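Local structure of latency-associated nuclear antigen (Murid herpesvirus 4, 4BLG) at residues A[26-32]-A[57-63]; A[39-45]-A[113-119]; A[65-71]-A[83-89]. The protein probably binds DNA through this C-terminal domain, which pairs with a second copy of itself, as part of a viral protein of latency. All coordinates share one frame; numbering follows the deposited sequence.

Contact 1. Residues A[26-32]-A[57-63]. With PO4 (phosphate ion), chain D.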
loop_
_atom_site.group_PDB
_atom_site.type_symbol
_atom_site.label_atom_id
_atom_site.label_comp_id
_atom_site.label_asym_id
_atom_site.label_seq_id
_atom_site.Cartn_x
_atom_site.Cartn_y
_atom_site.Cartn_z
ATOM N N LEU A 26 -5.704 16.076 13.271
ATOM C CA LEU A 26 -5.153 15.121 12.319
ATOM C C LEU A 26 -3.843 15.620 11.699
ATOM O O LEU A 26 -2.891 14.851 11.555
ATOM C CB LEU A 26 -6.174 14.813 11.224
ATOM C CG LEU A 26 -5.775 13.711 10.237
ATOM C CD1 LEU A 26 -5.495 12.401 10.961
ATOM C CD2 LEU A 26 -6.853 13.522 9.180
ATOM N N PHE A 27 -3.783 16.905 11.349
ATOM C CA PHE A 27 -2.622 17.437 10.630
ATOM C C PHE A 27 -1.692 18.292 11.471
ATOM O O PHE A 27 -0.779 18.920 10.943
ATOM C CB PHE A 27 -3.066 18.214 9.401
ATOM C CG PHE A 27 -3.484 17.336 8.273
ATOM C CD1 PHE A 27 -2.544 16.828 7.395
ATOM C CD2 PHE A 27 -4.813 16.998 8.099
ATOM C CE1 PHE A 27 -2.923 16.007 6.359
ATOM C CE2 PHE A 27 -5.201 16.178 7.062
ATOM C CZ PHE A 27 -4.255 15.682 6.190
ATOM N N ASP A 28 -1.924 18.315 12.777
ATOM C CA ASP A 28 -1.003 18.958 13.702
ATOM C C ASP A 28 0.410 18.450 13.437
ATOM O O ASP A 28 0.655 17.245 13.516
ATOM C CB ASP A 28 -1.389 18.622 15.141
ATOM C CG ASP A 28 -0.792 19.584 16.140
ATOM O OD1 ASP A 28 0.234 20.210 15.799
ATOM O OD2 ASP A 28 -1.349 19.714 17.257
ATOM N N PRO A 29 1.350 19.360 13.125
ATOM C CA PRO A 29 2.726 18.927 12.858
ATOM C C PRO A 29 3.491 18.601 14.141
ATOM O O PRO A 29 4.597 18.060 14.079
ATOM C CB PRO A 29 3.356 20.136 12.154
ATOM C CG PRO A 29 2.293 21.208 12.112
ATOM C CD PRO A 29 1.232 20.823 13.084
ATOM N N GLU A 30 2.905 18.934 15.289
ATOM C CA GLU A 30 3.464 18.551 16.582
ATOM C C GLU A 30 2.479 17.642 17.310
ATOM O O GLU A 30 1.355 17.433 16.851
ATOM C CB GLU A 30 3.805 19.789 17.417
ATOM C CG GLU A 30 4.880 20.662 16.777
ATOM C CD GLU A 30 6.286 20.097 16.952
ATOM O OE1 GLU A 30 6.433 19.033 17.594
ATOM O OE2 GLU A 30 7.246 20.719 16.439
ATOM N N GLY A 31 2.920 17.089 18.435
ATOM C CA GLY A 31 2.156 16.077 19.145
ATOM C C GLY A 31 2.832 14.722 19.036
ATOM O O GLY A 31 4.012 14.632 18.684
ATOM N N HIS A 32 2.084 13.664 19.335
ATOM C CA HIS A 32 2.635 12.312 19.359
ATOM C C HIS A 32 1.932 11.405 18.365
ATOM O O HIS A 32 0.704 11.400 18.288
ATOM C CB HIS A 32 2.498 11.717 20.758
ATOM C CG HIS A 32 3.308 12.427 21.790
ATOM N ND1 HIS A 32 2.756 13.314 22.694
ATOM C CD2 HIS A 32 4.633 12.395 22.062
ATOM C CE1 HIS A 32 3.704 13.787 23.477
ATOM N NE2 HIS A 32 4.857 13.246 23.115
ATOM N N CYS A 57 2.422 16.887 0.984
ATOM C CA CYS A 57 1.383 17.530 1.796
ATOM C C CYS A 57 0.698 16.678 2.875
ATOM O O CYS A 57 0.415 17.175 3.965
ATOM C CB CYS A 57 0.308 18.128 0.887
ATOM S SG CYS A 57 0.892 19.554 -0.027
ATOM N N ILE A 58 0.404 15.417 2.578
ATOM C CA ILE A 58 -0.306 14.564 3.532
ATOM C C ILE A 58 0.688 13.927 4.497
ATOM O O ILE A 58 0.980 12.719 4.436
ATOM C CB ILE A 58 -1.154 13.495 2.814
ATOM C CG1 ILE A 58 -2.153 14.182 1.876
ATOM C CG2 ILE A 58 -1.911 12.639 3.819
ATOM C CD1 ILE A 58 -2.845 13.239 0.899
ATOM N N GLN A 59 1.206 14.774 5.383
ATOM C CA GLN A 59 2.210 14.390 6.364
ATOM C C GLN A 59 1.968 15.162 7.652
ATOM O O GLN A 59 1.677 16.356 7.628
ATOM C CB GLN A 59 3.615 14.714 5.855
ATOM C CG GLN A 59 3.989 14.054 4.543
ATOM C CD GLN A 59 4.208 12.558 4.670
ATOM O OE1 GLN A 59 4.030 11.973 5.743
ATOM N NE2 GLN A 59 4.605 11.929 3.565
ATOM N N SER A 60 2.095 14.473 8.776
ATOM C CA SER A 60 2.011 15.104 10.087
ATOM C C SER A 60 2.390 14.076 11.140
ATOM O O SER A 60 2.918 13.008 10.824
ATOM C CB SER A 60 0.602 15.623 10.362
ATOM O OG SER A 60 -0.271 14.545 10.652
ATOM N N LYS A 61 2.111 14.393 12.395
ATOM C CA LYS A 61 2.395 13.468 13.476
ATOM C C LYS A 61 1.414 12.298 13.471
ATOM O O LYS A 61 1.712 11.233 14.012
ATOM C CB LYS A 61 2.333 14.190 14.822
ATOM C CG LYS A 61 3.621 14.126 15.606
ATOM C CD LYS A 61 4.750 14.829 14.884
ATOM C CE LYS A 61 5.978 14.927 15.770
ATOM N NZ LYS A 61 7.011 15.818 15.185
ATOM N N HIS A 62 0.244 12.491 12.871
ATOM C CA HIS A 62 -0.794 11.468 12.909
ATOM C C HIS A 62 -1.131 10.894 11.537
ATOM O O HIS A 62 -1.971 10.002 11.427
ATOM C CB HIS A 62 -2.056 12.028 13.560
ATOM C CG HIS A 62 -1.900 12.318 15.020
ATOM N ND1 HIS A 62 -1.020 13.263 15.500
ATOM C CD2 HIS A 62 -2.507 11.784 16.104
ATOM C CE1 HIS A 62 -1.095 13.304 16.817
ATOM N NE2 HIS A 62 -1.990 12.416 17.210
ATOM N N VAL A 63 -0.478 11.408 10.501
ATOM C CA VAL A 63 -0.676 10.930 9.140
ATOM C C VAL A 63 0.692 10.798 8.516
ATOM O O VAL A 63 1.430 11.776 8.446
ATOM C CB VAL A 63 -1.483 11.922 8.265
ATOM C CG1 VAL A 63 -1.983 11.229 7.006
ATOM C CG2 VAL A 63 -2.644 12.514 9.042
HETATM P P PO4 D . -9.584 17.281 13.528
HETATM O O1 PO4 D . -10.636 18.038 12.761
HETATM O O2 PO4 D . -8.508 16.786 12.591
HETATM O O3 PO4 D . -8.916 18.149 14.560
HETATM O O4 PO4 D . -10.239 16.103 14.197
#
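The Phe27 ring has Val63 over one face, with CG2 4.4 Å from CE1, while Ile58 CA and the carbonyl O of Gln59 lie at its edge, near the ring plane. Leu26 sends CD1 across the same valine methyl at about a right angle, 3.4 Å from Val63 CG2, a tight fit. Branched and aromatic carbons suit this end of the contact, where Leu99 of helix 93-110 touches Leu26, Phe27 and Val63.

Ser60 makes the shortest polar link. Its OG is tucked over its own backbone (chi1 74°), a position from which it donates to Leu26 O at 2.8 Å, in the carbonyl plane, and accepts from His62 N at 3.1 Å. A hydroxyl suits the place because it can give and take at once. Next to it Lys61 N makes a weak but straight bond to Asp28 O, 3.4 Å long at 169°. The aliphatic part of Lys61 lies along the backbone of Pro29 to Gly31, CG 3.1 Å from Gly31 O, and NZ makes a weak bond to Pro29 O at 3.5 Å. Glu30 runs alongside, its OE1 4.1 Å from that NZ, near enough for attraction but beyond a salt bridge.

Leu26 N donates to a phosphate ion, probably from the crystallisation liquor, which Arg25 and Lys98 also hold. The two loops each carry a side-chain-closed turn: an Asx turn at Asp28, whose OD1 accepts from Glu30 N, and an ST turn at Ser60.

Contact 2. Residues A[39-45]-A[113-119]. With PO4 (phosphate ion), chain C.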
loop_
_atom_site.group_PDB
_atom_site.type_symbol
_atom_site.label_atom_id
_atom_site.label_comp_id
_atom_site.label_asym_id
_atom_site.label_seq_id
_atom_site.Cartn_x
_atom_site.Cartn_y
_atom_site.Cartn_z
ATOM N N SER A 39 -5.069 1.731 9.971
ATOM C CA SER A 39 -5.706 2.078 8.706
ATOM C C SER A 39 -4.861 2.988 7.830
ATOM O O SER A 39 -3.817 3.500 8.237
ATOM C CB SER A 39 -7.043 2.754 8.954
ATOM O OG SER A 39 -7.838 2.009 9.848
ATOM N N ALA A 40 -5.329 3.171 6.606
ATOM C CA ALA A 40 -4.687 4.077 5.681
ATOM C C ALA A 40 -5.687 4.488 4.624
ATOM O O ALA A 40 -6.770 3.914 4.514
ATOM C CB ALA A 40 -3.485 3.418 5.039
ATOM N N VAL A 41 -5.330 5.505 3.859
ATOM C CA VAL A 41 -6.054 5.799 2.645
ATOM C C VAL A 41 -5.080 5.650 1.494
ATOM O O VAL A 41 -3.990 6.229 1.503
ATOM C CB VAL A 41 -6.647 7.219 2.643
ATOM C CG1 VAL A 41 -7.494 7.428 1.392
ATOM C CG2 VAL A 41 -7.484 7.453 3.897
ATOM N N MET A 42 -5.453 4.839 0.519
ATOM C CA MET A 42 -4.728 4.807 -0.736
ATOM C C MET A 42 -5.269 5.905 -1.633
ATOM O O MET A 42 -6.445 5.891 -2.003
ATOM C CB MET A 42 -4.889 3.450 -1.424
ATOM C CG MET A 42 -4.121 3.358 -2.746
ATOM S SD MET A 42 -4.290 1.758 -3.553
ATOM C CE MET A 42 -3.149 0.782 -2.569
ATOM N N PHE A 43 -4.409 6.861 -1.970
ATOM C CA PHE A 43 -4.760 7.878 -2.945
ATOM C C PHE A 43 -4.093 7.495 -4.252
ATOM O O PHE A 43 -2.898 7.254 -4.278
ATOM C CB PHE A 43 -4.285 9.269 -2.507
ATOM C CG PHE A 43 -4.987 9.795 -1.297
ATOM C CD1 PHE A 43 -6.289 10.279 -1.386
ATOM C CD2 PHE A 43 -4.341 9.830 -0.070
ATOM C CE1 PHE A 43 -6.942 10.768 -0.263
ATOM C CE2 PHE A 43 -4.981 10.315 1.051
ATOM C CZ PHE A 43 -6.286 10.785 0.959
ATOM N N SER A 44 -4.868 7.449 -5.331
ATOM C CA SER A 44 -4.368 6.995 -6.612
ATOM C C SER A 44 -4.776 7.928 -7.745
ATOM O O SER A 44 -5.727 8.701 -7.629
ATOM C CB SER A 44 -4.880 5.585 -6.891
ATOM O OG SER A 44 -6.293 5.553 -6.890
ATOM N N SER A 45 -4.048 7.835 -8.849
ATOM C CA SER A 45 -4.246 8.733 -9.968
ATOM C C SER A 45 -3.270 8.379 -11.079
ATOM O O SER A 45 -2.197 7.866 -10.813
ATOM C CB SER A 45 -4.005 10.169 -9.512
ATOM O OG SER A 45 -3.765 11.011 -10.614
ATOM N N SER A 113 -8.463 14.134 -10.877
ATOM C CA SER A 113 -7.886 12.826 -11.216
ATOM C C SER A 113 -7.685 11.925 -9.996
ATOM O O SER A 113 -7.427 10.729 -10.136
ATOM C CB SER A 113 -6.527 13.002 -11.892
ATOM O OG SER A 113 -5.491 13.050 -10.920
ATOM N N VAL A 114 -7.772 12.494 -8.800
ATOM C CA VAL A 114 -7.378 11.760 -7.601
ATOM C C VAL A 114 -8.538 10.965 -7.005
ATOM O O VAL A 114 -9.645 11.477 -6.865
ATOM C CB VAL A 114 -6.799 12.710 -6.532
ATOM C CG1 VAL A 114 -6.578 11.980 -5.222
ATOM C CG2 VAL A 114 -5.493 13.314 -7.015
ATOM N N GLU A 115 -8.268 9.703 -6.671
ATOM C CA GLU A 115 -9.229 8.852 -5.982
ATOM C C GLU A 115 -8.675 8.446 -4.624
ATOM O O GLU A 115 -7.464 8.435 -4.415
ATOM C CB GLU A 115 -9.539 7.597 -6.803
ATOM C CG GLU A 115 -10.344 7.853 -8.071
ATOM C CD GLU A 115 -10.686 6.571 -8.823
ATOM O OE1 GLU A 115 -10.290 5.473 -8.370
ATOM O OE2 GLU A 115 -11.355 6.663 -9.873
ATOM N N GLY A 116 -9.576 8.110 -3.707
ATOM C CA GLY A 116 -9.205 7.709 -2.364
ATOM C C GLY A 116 -9.925 6.426 -1.989
ATOM O O GLY A 116 -11.104 6.263 -2.297
ATOM N N THR A 117 -9.201 5.517 -1.340
ATOM C CA THR A 117 -9.716 4.204 -0.979
ATOM C C THR A 117 -9.341 3.886 0.458
ATOM O O THR A 117 -8.168 3.894 0.808
ATOM C CB THR A 117 -9.111 3.112 -1.884
ATOM O OG1 THR A 117 -9.318 3.452 -3.261
ATOM C CG2 THR A 117 -9.745 1.750 -1.592
ATOM N N ILE A 118 -10.333 3.613 1.295
ATOM C CA ILE A 118 -10.063 3.218 2.674
ATOM C C ILE A 118 -9.477 1.799 2.735
ATOM O O ILE A 118 -9.999 0.874 2.117
ATOM C CB ILE A 118 -11.335 3.249 3.531
ATOM C CG1 ILE A 118 -11.951 4.654 3.538
ATOM C CG2 ILE A 118 -11.014 2.794 4.950
ATOM C CD1 ILE A 118 -11.284 5.612 4.492
ATOM N N VAL A 119 -8.402 1.652 3.506
ATOM C CA VAL A 119 -7.693 0.394 3.660
ATOM C C VAL A 119 -7.503 0.117 5.142
ATOM O O VAL A 119 -7.369 1.044 5.934
ATOM C CB VAL A 119 -6.309 0.446 2.983
ATOM C CG1 VAL A 119 -5.573 -0.867 3.173
ATOM C CG2 VAL A 119 -6.455 0.755 1.508
HETATM P P PO4 C . -5.230 16.474 -11.575
HETATM O O1 PO4 C . -5.644 16.609 -13.013
HETATM O O2 PO4 C . -3.971 15.653 -11.526
HETATM O O3 PO4 C . -4.959 17.839 -11.003
HETATM O O4 PO4 C . -6.295 15.751 -10.780
HETATM O O HOH W 1 -7.456 5.134 -4.411
HETATM O O HOH W 2 -7.608 5.637 -9.012
#
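The torsions of Ser45 and Ser113 turn their hydroxyls toward each other: OG of Ser45 stands opposite its own backbone N (chi1 161°), while OG of Ser113 is folded back over the main chain (chi1 88°), and the two come within 2.7 Å in a hydrogen bond that either could donate. Serine suits both places because its hydroxyl can give or accept. Ser113 N also donates to O4 of a phosphate ion at 2.7 Å; the ion, probably from the crystallisation liquor, is held further by Thr50, His47 and His111.

From this end strands 39-45 and 115-119 run antiparallel. Ala40 with Val119, Met42 with Thr117 and Ser44 with Glu115 are hydrogen-bonded pairs, each closed by two backbone bonds; Val41–Ile118 and Phe43–Gly116 are non-hydrogen-bonded pairs. Gly116, having no side chain, makes room for the Phe43 ring, with Gly116 CA 4.0 Å from Phe43 CD1. Val41 CG1 lies over one face of that ring, offset toward the rim. On the other side of the sheet, one water is hydrogen-bonded to both Ser44 OG and Thr117 OG1, in directions that are not settled, and donates to Met42 O at 2.7 Å, giving this carbonyl a partner besides Thr117 N. Ser44 and Thr117 suit the place because their hydroxyls can hold this water.

Phe43, Val41 and Ile118 face helix 93-110, with Leu54 of helix 48-57 also against Phe43. Strand 84-90 bonds the far edge of 39-45, and through Ile118 and Val119, which pair antiparallel with a strand of the second subunit, the sheet runs on.

Contact 3. Residues A[65-71]-A[83-89]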
loop_
_atom_site.group_PDB
_atom_site.type_symbol
_atom_site.label_atom_id
_atom_site.label_comp_id
_atom_site.label_asym_id
_atom_site.label_seq_id
_atom_site.Cartn_x
_atom_site.Cartn_y
_atom_site.Cartn_z
ATOM N N SER A 65 2.711 9.388 5.041
ATOM C CA SER A 65 2.514 8.918 3.680
ATOM C C SER A 65 3.785 8.380 3.044
ATOM O O SER A 65 4.879 8.909 3.230
ATOM C CB SER A 65 1.920 10.014 2.799
ATOM O OG SER A 65 0.620 10.365 3.235
ATOM N N THR A 66 3.605 7.308 2.291
ATOM C CA THR A 66 4.670 6.702 1.525
ATOM C C THR A 66 5.023 7.596 0.349
ATOM O O THR A 66 4.252 8.494 -0.009
ATOM C CB THR A 66 4.199 5.381 0.931
ATOM O OG1 THR A 66 3.127 5.641 0.016
ATOM C CG2 THR A 66 3.719 4.455 2.012
ATOM N N PRO A 67 6.187 7.356 -0.265
ATOM C CA PRO A 67 6.435 7.984 -1.566
ATOM C C PRO A 67 5.438 7.470 -2.588
ATOM O O PRO A 67 4.669 6.537 -2.295
ATOM C CB PRO A 67 7.857 7.546 -1.917
ATOM C CG PRO A 67 8.227 6.492 -0.932
ATOM C CD PRO A 67 7.372 6.671 0.266
ATOM N N VAL A 68 5.430 8.086 -3.762
ATOM C CA VAL A 68 4.551 7.655 -4.835
ATOM C C VAL A 68 5.137 6.387 -5.462
ATOM O O VAL A 68 6.326 6.341 -5.749
ATOM C CB VAL A 68 4.422 8.741 -5.914
ATOM C CG1 VAL A 68 3.508 8.281 -7.030
ATOM C CG2 VAL A 68 3.913 10.058 -5.307
ATOM N N SER A 69 4.302 5.367 -5.651
ATOM C CA SER A 69 4.684 4.188 -6.433
ATOM C C SER A 69 3.638 3.901 -7.526
ATOM O O SER A 69 2.810 4.760 -7.842
ATOM C CB SER A 69 4.876 2.974 -5.529
ATOM O OG SER A 69 5.483 1.908 -6.233
ATOM N N CYS A 70 3.706 2.712 -8.122
ATOM C CA CYS A 70 2.812 2.337 -9.222
ATOM C C CYS A 70 1.989 1.118 -8.847
ATOM O O CYS A 70 2.481 0.218 -8.170
ATOM C CB CYS A 70 3.615 1.984 -10.484
ATOM S SG CYS A 70 4.800 3.220 -11.014
ATOM N N LEU A 71 0.744 1.076 -9.305
ATOM C CA LEU A 71 -0.036 -0.146 -9.198
ATOM C C LEU A 71 0.308 -1.073 -10.366
ATOM O O LEU A 71 0.662 -0.618 -11.449
ATOM C CB LEU A 71 -1.529 0.155 -9.191
ATOM C CG LEU A 71 -2.024 0.960 -7.990
ATOM C CD1 LEU A 71 -3.494 1.324 -8.164
ATOM C CD2 LEU A 71 -1.809 0.191 -6.701
ATOM N N THR A 83 -1.357 3.454 -13.280
ATOM C CA THR A 83 -2.029 4.159 -12.210
ATOM C C THR A 83 -1.061 4.219 -11.040
ATOM O O THR A 83 -0.562 3.191 -10.582
ATOM C CB THR A 83 -3.320 3.447 -11.822
ATOM O OG1 THR A 83 -4.208 3.466 -12.942
ATOM C CG2 THR A 83 -3.983 4.126 -10.629
ATOM N N TYR A 84 -0.742 5.432 -10.612
ATOM C CA TYR A 84 0.135 5.636 -9.467
ATOM C C TYR A 84 -0.669 5.696 -8.173
ATOM O O TYR A 84 -1.878 5.871 -8.197
ATOM C CB TYR A 84 0.947 6.903 -9.654
ATOM C CG TYR A 84 1.733 6.926 -10.945
ATOM C CD1 TYR A 84 1.164 7.401 -12.117
ATOM C CD2 TYR A 84 3.036 6.473 -10.992
ATOM C CE1 TYR A 84 1.878 7.429 -13.297
ATOM C CE2 TYR A 84 3.757 6.494 -12.172
ATOM C CZ TYR A 84 3.174 6.971 -13.318
ATOM O OH TYR A 84 3.899 6.992 -14.488
ATOM N N TYR A 85 0.009 5.516 -7.042
ATOM C CA TYR A 85 -0.658 5.532 -5.745
ATOM C C TYR A 85 0.301 5.921 -4.647
ATOM O O TYR A 85 1.504 5.909 -4.830
ATOM C CB TYR A 85 -1.246 4.159 -5.407
ATOM C CG TYR A 85 -0.236 3.200 -4.805
ATOM C CD1 TYR A 85 0.544 2.378 -5.613
ATOM C CD2 TYR A 85 -0.066 3.112 -3.426
ATOM C CE1 TYR A 85 1.471 1.497 -5.061
ATOM C CE2 TYR A 85 0.851 2.234 -2.869
ATOM C CZ TYR A 85 1.618 1.431 -3.689
ATOM O OH TYR A 85 2.529 0.559 -3.131
ATOM N N LEU A 86 -0.254 6.269 -3.497
ATOM C CA LEU A 86 0.515 6.347 -2.272
ATOM C C LEU A 86 -0.422 5.971 -1.147
ATOM O O LEU A 86 -1.636 5.963 -1.320
ATOM C CB LEU A 86 1.112 7.740 -2.052
ATOM C CG LEU A 86 0.177 8.945 -1.889
ATOM C CD1 LEU A 86 -0.564 8.928 -0.566
ATOM C CD2 LEU A 86 0.990 10.220 -2.002
ATOM N N LEU A 87 0.162 5.637 -0.008
ATOM C CA LEU A 87 -0.584 5.255 1.174
ATOM C C LEU A 87 -0.352 6.285 2.256
ATOM O O LEU A 87 0.778 6.705 2.478
ATOM C CB LEU A 87 -0.108 3.892 1.678
ATOM C CG LEU A 87 -0.487 2.690 0.819
ATOM C CD1 LEU A 87 0.170 1.436 1.372
ATOM C CD2 LEU A 87 -1.993 2.537 0.780
ATOM N N SER A 88 -1.425 6.685 2.926
ATOM C CA SER A 88 -1.334 7.628 4.027
ATOM C C SER A 88 -1.848 6.897 5.233
ATOM O O SER A 88 -3.040 6.614 5.322
ATOM C CB SER A 88 -2.187 8.877 3.769
ATOM O OG SER A 88 -1.824 9.518 2.562
ATOM N N PHE A 89 -0.946 6.578 6.154
ATOM C CA PHE A 89 -1.292 5.773 7.317
ATOM C C PHE A 89 -1.834 6.632 8.453
ATOM O O PHE A 89 -1.327 7.726 8.706
ATOM C CB PHE A 89 -0.068 4.994 7.793
ATOM C CG PHE A 89 0.503 4.079 6.752
ATOM C CD1 PHE A 89 -0.025 2.812 6.561
ATOM C CD2 PHE A 89 1.563 4.484 5.961
ATOM C CE1 PHE A 89 0.494 1.965 5.589
ATOM C CE2 PHE A 89 2.084 3.646 4.991
ATOM C CZ PHE A 89 1.552 2.381 4.809
HETATM O O HOH W 3 4.892 -0.048 -4.396
HETATM O O HOH W 4 -1.139 0.633 -13.125
#
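This is an antiparallel pairing of an outermost strand of the chain's sheet, 64-70, with its neighbour 84-90, interrupted by a short loop. Ser65 with Ser88 forms one paired region and Ser69–Cys70 with Tyr85–Tyr84 the other, the register shifting by one residue between them. Thr66 bridges the break: its N donates to Leu87 O, and its OG1 takes the place of a backbone carbonyl, accepting from Leu87 N at 3.0 Å and 176° while donating to Pro67 O. With chi1 at 63° OG1 leans back over the threonine's own main chain, and this leaves CG2 to meet the edge of the Phe89 ring at CE2, 3.5 Å away. Threonine suits the spot because it offers both a hydroxyl and a methyl.

Ser88 OG donates to Ser65 OG at 2.7 Å, and the latter is bonded in turn to Ile58 O. At the other end Leu71 CD2 lies 3.4 Å from Tyr85 CD1, the ring's edge carrying Cys70 O near its plane. Cys70 SG approaches the Tyr84 ring obliquely, 3.6 Å from CE2. A water joins Ser69 OG to Tyr85 OH, which is also hydrogen-bonded to Tyr85 OH of the second subunit.

Leu71 packs on Phe89 of the second subunit, Leu86 and Ser88 touch Phe43 of strand 39-45, and Tyr84 and Val68 lie against Leu51 of helix 48-57.

How the contacts relate
Contacts 2 and 3 belong to one sheet, their centres 8 Å apart: strands 39-45 and 84-90 are neighbours, probably bonded between Phe43 O and Leu86 N at 2.9 Å and between Ser45 O and Tyr84 N at 2.8 Å. Contact 1, its centre about 18 Å from the centre of each, lies where the loop before strand 64-70 meets the turn after helix 24-27. Its Ile58 CD1 packs 3.6 Å from Phe43 CE2 of contact 2, and its Gln59 OE1 is probably hydrogen-bonded to Ser65 N of contact 3 at 3.0 Å. Contacts 2 and 3 both touch the second subunit, contact 1 only through Lys61 on its Pro75. The phosphates of contacts 1 and 2 occupy separate sites.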